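Local structure of peptidase S9 prolyl oligopeptidase catalytic domain-containing protein (Pyrococcus horikoshii, 4HXF) at the interface of chains A and B. The protein is an acylaminoacyl peptidase, a serine protease of the prolyl oligopeptidase family that assembles into a self-compartmentalizing hexamer which selects its substrates through multimerization. Residues are numbered along the deposited sequence; one frame, centred on the assembly and turned at random. Chains: chain A/B, Putative uncharacterized protein PH0594.

The interface of chains A and B. Residues chain A 539, 570-571, 595; chain B 131-134.
A:Ile570 and B:Glu134 pair backbone to backbone and join strand 568-573 of chain A to strand 131-134 of chain B, adding an antiparallel strand from chain B to the sheet of chain A. The amide N of A:Ile570 donates to the carbonyl O of B:Glu134 at 3.0 Å, and the amide N of B:Glu134 returns a bond to the carbonyl O of A:Ile570 at 2.8 Å. A:Ala571 and B:Phe133 form the neighbouring antiparallel bridge. The chain A strand belongs to the α/β-hydrolase domain that carries out catalysis, and the annexed strand ties that domain to another copy within the hexamer.

Apolar packing covers one side of this join. B:Phe131 sends its ring toward helix 586-605, with CG set between the backbone N and the carbonyl carbon (chi1 72°). Arriving from the opposite direction, methyl CD1 of A:Leu595 rests over one face of the B:Phe131 ring, displaced toward the rim and 3.7 Å from CE2, a CH-pi contact. An alanine in place of B:Phe131 would probably open a gap beneath this methyl and deprive A:Leu595 and A:Ala571 of their aromatic neighbour. Methyl CB of A:Ala571 touches both aromatic residues, lying 4.1 Å from CD2 of B:Phe131 and 4.0 Å from CD1 of B:Phe133. The B:Phe133 side chain, its CG anti to the backbone N (chi1 -170°), extends toward strand 538-543, where it meets A:Leu539 at about a right angle; CE1 stands 4.1 Å from methyl CD1 of the leucine. On the opposite face of the paired strands, the branch methyl CG2 of A:Ile570 packs 3.9 Å from the aliphatic CB of B:Glu134.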
# COMPACT_ATOMS: atom_id res chain seq x y z
N LEU A 539 10.31 -8.42 42.95
CA LEU A 539 9.91 -8.17 41.55
C LEU A 539 8.98 -9.25 41.17
O LEU A 539 9.31 -10.47 41.24
CB LEU A 539 11.11 -8.17 40.59
CG LEU A 539 10.74 -8.01 39.13
CD1 LEU A 539 10.01 -6.69 38.76
CD2 LEU A 539 12.07 -8.22 38.34
N ILE A 570 6.24 -4.52 39.65
CA ILE A 570 5.59 -5.46 38.71
C ILE A 570 5.85 -5.15 37.26
O ILE A 570 5.73 -4.00 36.80
CB ILE A 570 4.11 -5.81 39.05
CG1 ILE A 570 3.60 -6.95 38.25
CG2 ILE A 570 3.21 -4.56 38.88
CD1 ILE A 570 2.17 -7.40 38.61
N ALA A 571 6.31 -6.23 36.54
CA ALA A 571 6.54 -6.15 35.10
C ALA A 571 5.49 -7.02 34.45
O ALA A 571 5.48 -8.24 34.72
CB ALA A 571 8.00 -6.59 34.74
N LEU A 595 15.92 -7.50 32.84
CA LEU A 595 15.21 -7.16 34.11
C LEU A 595 15.63 -8.08 35.26
O LEU A 595 15.92 -7.65 36.38
CB LEU A 595 13.68 -7.21 33.99
CG LEU A 595 12.94 -6.15 33.18
CD1 LEU A 595 11.47 -6.54 32.99
CD2 LEU A 595 13.09 -4.81 33.93
N PHE B 131 6.51 -4.63 27.54
CA PHE B 131 6.06 -4.77 28.95
C PHE B 131 5.72 -3.41 29.60
O PHE B 131 6.26 -2.36 29.24
CB PHE B 131 7.01 -5.55 29.85
CG PHE B 131 8.31 -4.83 30.23
CD1 PHE B 131 9.35 -4.75 29.34
CD2 PHE B 131 8.44 -4.20 31.47
CE1 PHE B 131 10.51 -4.09 29.65
CE2 PHE B 131 9.63 -3.54 31.83
CZ PHE B 131 10.68 -3.51 30.91
N ILE B 132 4.72 -3.47 30.44
CA ILE B 132 4.27 -2.44 31.38
C ILE B 132 5.08 -2.60 32.63
O ILE B 132 5.35 -3.74 33.08
CB ILE B 132 2.78 -2.71 31.67
CG1 ILE B 132 1.97 -2.49 30.36
CG2 ILE B 132 2.26 -1.87 32.81
CD1 ILE B 132 0.86 -3.49 30.23
N PHE B 133 5.56 -1.54 33.26
CA PHE B 133 6.26 -1.64 34.50
C PHE B 133 5.66 -0.72 35.52
O PHE B 133 5.41 0.48 35.16
CB PHE B 133 7.71 -1.24 34.32
CG PHE B 133 8.54 -1.54 35.49
CD1 PHE B 133 8.93 -2.85 35.77
CD2 PHE B 133 8.91 -0.55 36.39
CE1 PHE B 133 9.65 -3.09 36.91
CE2 PHE B 133 9.58 -0.83 37.56
CZ PHE B 133 9.99 -2.10 37.80
N GLU B 134 5.36 -1.21 36.69
CA GLU B 134 4.62 -0.39 37.69
C GLU B 134 5.39 -0.48 39.02
O GLU B 134 5.72 -1.56 39.58
CB GLU B 134 3.18 -0.81 37.80
CG GLU B 134 2.30 0.03 38.72
CD GLU B 134 2.23 1.46 38.18
OE1 GLU B 134 2.80 2.33 38.93
OE2 GLU B 134 1.75 1.73 37.03